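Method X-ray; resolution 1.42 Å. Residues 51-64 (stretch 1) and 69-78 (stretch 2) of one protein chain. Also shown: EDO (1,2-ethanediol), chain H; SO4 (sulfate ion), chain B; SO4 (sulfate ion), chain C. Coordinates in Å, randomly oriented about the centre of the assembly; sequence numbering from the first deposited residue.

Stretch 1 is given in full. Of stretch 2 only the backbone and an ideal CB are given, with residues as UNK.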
# COMPACT_ATOMS: atom_id res chain seq x y z
N THR A 51 -18.03 12.04 9.43
CA THR A 51 -18.24 11.29 8.21
C THR A 51 -17.02 11.39 7.32
O THR A 51 -16.57 12.50 7.00
CB THR A 51 -19.49 11.77 7.48
OG1 THR A 51 -20.64 11.59 8.33
CG2 THR A 51 -19.71 10.99 6.22
N PHE A 52 -16.50 10.24 6.90
CA PHE A 52 -15.28 10.10 6.10
C PHE A 52 -15.67 9.49 4.76
O PHE A 52 -16.28 8.42 4.71
CB PHE A 52 -14.34 9.18 6.89
CG PHE A 52 -12.93 9.04 6.36
CD1 PHE A 52 -12.68 8.49 5.12
CD2 PHE A 52 -11.85 9.41 7.15
CE1 PHE A 52 -11.36 8.34 4.67
CE2 PHE A 52 -10.55 9.25 6.70
CZ PHE A 52 -10.31 8.72 5.46
N ALA A 53 -15.31 10.16 3.68
CA ALA A 53 -15.65 9.67 2.35
C ALA A 53 -14.71 8.56 1.92
O ALA A 53 -13.49 8.67 2.11
CB ALA A 53 -15.54 10.81 1.33
N VAL A 54 -15.26 7.50 1.32
CA VAL A 54 -14.46 6.43 0.73
C VAL A 54 -14.89 6.22 -0.71
O VAL A 54 -16.04 6.51 -1.07
CB VAL A 54 -14.53 5.12 1.53
CG1 VAL A 54 -14.02 5.36 2.95
CG2 VAL A 54 -15.93 4.56 1.54
N THR A 55 -13.96 5.71 -1.53
CA THR A 55 -14.10 5.72 -2.98
C THR A 55 -14.61 4.41 -3.57
O THR A 55 -14.84 4.35 -4.78
CB THR A 55 -12.75 6.06 -3.64
OG1 THR A 55 -11.77 5.09 -3.26
CG2 THR A 55 -12.27 7.45 -3.21
N ARG A 56 -14.78 3.36 -2.77
CA ARG A 56 -15.31 2.09 -3.25
C ARG A 56 -16.49 1.66 -2.39
O ARG A 56 -16.55 1.96 -1.19
CB ARG A 56 -14.25 0.97 -3.17
CG ARG A 56 -12.93 1.24 -3.87
CD ARG A 56 -11.95 0.13 -3.53
NE ARG A 56 -10.64 0.29 -4.16
CZ ARG A 56 -10.30 -0.22 -5.34
NH1 ARG A 56 -11.17 -0.94 -6.04
NH2 ARG A 56 -9.08 -0.02 -5.82
N ASP A 57 -17.43 0.94 -3.00
CA ASP A 57 -18.44 0.23 -2.22
C ASP A 57 -17.77 -0.93 -1.47
O ASP A 57 -16.66 -1.35 -1.81
CB ASP A 57 -19.54 -0.30 -3.14
CG ASP A 57 -20.76 -0.83 -2.39
OD1 ASP A 57 -20.96 -0.50 -1.20
OD2 ASP A 57 -21.54 -1.60 -3.00
N ILE A 58 -18.44 -1.41 -0.43
CA ILE A 58 -17.95 -2.53 0.36
C ILE A 58 -18.74 -3.77 -0.05
O ILE A 58 -19.92 -3.90 0.28
CB ILE A 58 -18.11 -2.30 1.87
CG1 ILE A 58 -17.51 -0.96 2.30
CG2 ILE A 58 -17.47 -3.46 2.63
CD1 ILE A 58 -16.04 -0.85 2.11
N THR A 59 -18.08 -4.70 -0.74
CA THR A 59 -18.66 -6.00 -1.05
C THR A 59 -17.94 -7.15 -0.37
O THR A 59 -18.41 -8.28 -0.42
CB THR A 59 -18.67 -6.25 -2.57
OG1 THR A 59 -17.36 -6.09 -3.09
CG2 THR A 59 -19.61 -5.24 -3.24
N ASN A 60 -16.81 -6.87 0.28
CA ASN A 60 -16.01 -7.86 0.99
C ASN A 60 -15.47 -7.14 2.22
O ASN A 60 -14.88 -6.06 2.09
CB ASN A 60 -14.88 -8.38 0.10
CG ASN A 60 -14.10 -9.51 0.73
OD1 ASN A 60 -13.61 -9.40 1.87
ND2 ASN A 60 -13.93 -10.59 -0.00
N TRP A 61 -15.70 -7.71 3.40
CA TRP A 61 -15.40 -7.09 4.66
C TRP A 61 -14.12 -7.63 5.28
O TRP A 61 -13.79 -7.25 6.41
CB TRP A 61 -16.56 -7.29 5.65
CG TRP A 61 -17.77 -6.54 5.24
CD1 TRP A 61 -18.76 -6.99 4.41
CD2 TRP A 61 -18.13 -5.22 5.64
NE1 TRP A 61 -19.71 -6.01 4.26
CE2 TRP A 61 -19.34 -4.91 5.00
CE3 TRP A 61 -17.53 -4.26 6.47
CZ2 TRP A 61 -19.98 -3.69 5.18
CZ3 TRP A 61 -18.17 -3.06 6.64
CH2 TRP A 61 -19.38 -2.78 6.00
N ASN A 62 -13.40 -8.48 4.55
CA ASN A 62 -12.23 -9.19 5.06
C ASN A 62 -11.00 -8.68 4.32
O ASN A 62 -10.68 -9.15 3.22
CB ASN A 62 -12.44 -10.69 4.88
CG ASN A 62 -11.27 -11.52 5.33
OD1 ASN A 62 -10.20 -10.99 5.73
ND2 ASN A 62 -11.45 -12.85 5.29
N VAL A 63 -10.30 -7.72 4.92
CA VAL A 63 -9.19 -7.06 4.24
C VAL A 63 -8.06 -8.02 3.92
O VAL A 63 -7.22 -7.73 3.05
CB VAL A 63 -8.70 -5.85 5.07
CG1 VAL A 63 -7.88 -6.29 6.27
CG2 VAL A 63 -7.90 -4.89 4.19
N THR A 64 -7.96 -9.14 4.64
CA THR A 64 -6.91 -10.11 4.43
C THR A 64 -7.18 -11.02 3.24
O THR A 64 -6.28 -11.78 2.83
CB THR A 64 -6.59 -10.93 5.68
OG1 THR A 64 -7.60 -11.92 5.91
CG2 THR A 64 -6.47 -10.03 6.91
N UNK A 69 -8.67 -6.98 -0.14
CA UNK A 69 -7.41 -6.28 0.10
C UNK A 69 -7.37 -4.99 -0.70
O UNK A 69 -6.90 -4.94 -1.84
CB UNK A 69 -6.22 -7.17 -0.26
N UNK A 70 -7.86 -3.92 -0.10
CA UNK A 70 -7.70 -2.58 -0.67
C UNK A 70 -7.84 -1.57 0.46
O UNK A 70 -8.27 -1.89 1.58
CB UNK A 70 -8.72 -2.31 -1.78
N UNK A 71 -7.44 -0.33 0.17
CA UNK A 71 -7.38 0.69 1.22
C UNK A 71 -8.76 1.05 1.77
O UNK A 71 -8.87 1.49 2.92
CB UNK A 71 -6.70 1.95 0.68
N UNK A 72 -9.82 0.91 0.98
CA UNK A 72 -11.16 1.22 1.49
C UNK A 72 -11.58 0.21 2.56
O UNK A 72 -12.03 0.58 3.65
CB UNK A 72 -12.18 1.23 0.35
N UNK A 73 -11.47 -1.09 2.25
CA UNK A 73 -11.84 -2.10 3.24
C UNK A 73 -10.95 -1.96 4.47
O UNK A 73 -11.40 -2.13 5.61
CB UNK A 73 -11.73 -3.51 2.65
N UNK A 74 -9.68 -1.67 4.27
CA UNK A 74 -8.76 -1.50 5.39
C UNK A 74 -9.21 -0.34 6.26
O UNK A 74 -9.27 -0.45 7.49
CB UNK A 74 -7.33 -1.27 4.89
N UNK A 75 -9.53 0.80 5.64
CA UNK A 75 -9.96 1.99 6.39
C UNK A 75 -11.24 1.72 7.17
O UNK A 75 -11.35 2.08 8.35
CB UNK A 75 -10.17 3.17 5.44
N UNK A 76 -12.22 1.10 6.53
CA UNK A 76 -13.53 0.92 7.16
C UNK A 76 -13.49 -0.10 8.28
O UNK A 76 -14.29 -0.04 9.21
CB UNK A 76 -14.57 0.49 6.12
N UNK A 77 -12.61 -1.09 8.21
CA UNK A 77 -12.56 -2.15 9.22
C UNK A 77 -11.46 -1.96 10.25
O UNK A 77 -11.51 -2.63 11.29
CB UNK A 77 -12.37 -3.51 8.54
N UNK A 78 -10.51 -1.05 10.04
CA UNK A 78 -9.55 -0.74 11.10
C UNK A 78 -10.21 -0.41 12.44
O UNK A 78 -9.65 -0.80 13.48
CB UNK A 78 -8.67 0.43 10.67
C1 EDO H . -10.55 6.46 1.11
O1 EDO H . -11.07 5.90 -0.10
C2 EDO H . -9.87 5.38 1.94
O2 EDO H . -8.47 5.33 1.64
S SO4 B . -5.24 -0.03 -3.29
O1 SO4 B . -5.43 0.06 -1.84
O2 SO4 B . -6.39 0.55 -3.96
O3 SO4 B . -4.01 0.72 -3.67
O4 SO4 B . -5.10 -1.43 -3.66
S SO4 C . -0.96 -4.66 -2.53
O1 SO4 C . -1.12 -4.66 -1.07
O2 SO4 C . -2.29 -4.67 -3.14
O3 SO4 C . -0.27 -3.44 -2.94
O4 SO4 C . -0.23 -5.85 -2.93

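Position 69 lies outside the helix, with CA-to-CB sideways to stretch 1 and its ideal CB 3.5 Å from Val63 O. A small or polar residue would suit a place beside a backbone carbonyl. It is Asn69: its CA makes a CA-H...O contact with Val63 O (3.3 Å), and a water donates both to Val63 O (2.6 Å) and to Asn69 OD1 (3.0 Å).

Position 70 has extended angles (-157/166) immediately before helical ones, the place of an N-cap; Ser, Thr, Asp or Asn would suit. It is Asn70, chi1 p: its OD1 accepts a hydrogen bond from the backbone N of position 73 (2.9 Å), capping the helix. Its CB lies over one face of the Arg56 guanidinium, and a water accepts from Asn70 ND2 (3.1 Å) and donates to Asp57 O (2.9 Å).

Position 71 finds nothing of stretch 1 near its CB, so many residues would do. It is Ala71, whose backbone N donates to O1 of the chain B sulfate (2.9 Å).

At 72, CB points toward Val54, Ile58 and the aliphatic part of Arg56, a pocket for a medium-sized apolar side chain: Val, Ile or Leu. Val72 sends CG1 to Ile58 CD1 (3.6 Å) and Val54 CB (3.9 Å), while CG2 reaches Arg56 CG (3.7 Å).

At 73, CB also points toward stretch 1, between Val63 CG2 and Asn60 O. A branched apolar residue can fill both directions. Val73 puts CG1 3.9 Å from Val63 CB and CG2 3.4 Å from Asn60 O.

Position 74 points sideways, its ideal CB 3.7 Å from Val63 CG2; a long chain could pack its base there and run on. Arg74 does so, and its NH2 returns a weak hydrogen bond to Asn69 OD1 (2.9 Å).

Position 75 faces Phe52 and Val54 at a looser distance, so Ala, Val or Thr would suit. Thr75 turns CG2 to Phe52 CE1 (4.2 Å), while its OG1 donates to Ala71 O (2.9 Å), satisfying the hydroxyl within the helix.

Position 76 faces Ile58 and the Trp61 ring, again calling for an apolar chain. Val76 divides its methyls: CG1 meets Trp61 CZ3 (3.9 Å), CG2 meets Ile58 CD1 (4.2 Å).

Position 77 faces Trp61 O, 4.5 Å from its ideal CB; a small or polar residue fits. Thr77 sets CG2 at the edge of the Trp61 ring, and its OG1 donates to Val73 O (2.8 Å) while accepting from a water (2.9 Å) that also donates to Trp61 O (2.8 Å).

Position 78 is out of reach, leaving the choice open; it is Leu78.

Stretch 2 69-78: NNAVVRTVTL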
# COMPACT_ATOMS: atom_id res chain seq x y z
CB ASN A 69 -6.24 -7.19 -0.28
CG ASN A 69 -4.92 -6.47 -0.21
OD1 ASN A 69 -4.61 -5.86 0.79
ND2 ASN A 69 -4.14 -6.55 -1.29
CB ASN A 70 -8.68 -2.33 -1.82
CG ASN A 70 -10.12 -2.30 -1.38
OD1 ASN A 70 -10.51 -1.53 -0.49
ND2 ASN A 70 -10.96 -3.11 -2.02
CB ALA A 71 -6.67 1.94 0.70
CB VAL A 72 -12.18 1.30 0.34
CG1 VAL A 72 -13.59 1.43 0.89
CG2 VAL A 72 -11.84 2.47 -0.57
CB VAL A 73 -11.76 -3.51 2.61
CG1 VAL A 73 -12.14 -4.57 3.64
CG2 VAL A 73 -12.66 -3.59 1.40
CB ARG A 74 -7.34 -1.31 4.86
CG ARG A 74 -6.25 -1.74 5.81
CD ARG A 74 -4.86 -1.72 5.15
NE ARG A 74 -4.78 -2.61 4.00
CZ ARG A 74 -4.61 -2.23 2.74
NH1 ARG A 74 -4.49 -0.97 2.42
NH2 ARG A 74 -4.57 -3.16 1.80
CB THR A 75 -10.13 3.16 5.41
OG1 THR A 75 -8.84 3.53 4.92
CG2 THR A 75 -10.75 4.38 6.08
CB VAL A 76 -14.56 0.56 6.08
CG1 VAL A 76 -15.87 0.13 6.70
CG2 VAL A 76 -14.78 1.75 5.15
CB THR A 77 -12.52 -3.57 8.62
OG1 THR A 77 -11.32 -3.81 7.87
CG2 THR A 77 -13.73 -3.82 7.73
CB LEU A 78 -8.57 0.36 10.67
CG LEU A 78 -7.34 -0.13 9.94
CD1 LEU A 78 -6.64 1.06 9.28
CD2 LEU A 78 -6.38 -0.90 10.84
O HOH W 1 -14.02 -2.62 -2.04
O HOH W 2 -11.31 -6.69 7.52
O HOH W 3 -4.58 -7.57 3.21
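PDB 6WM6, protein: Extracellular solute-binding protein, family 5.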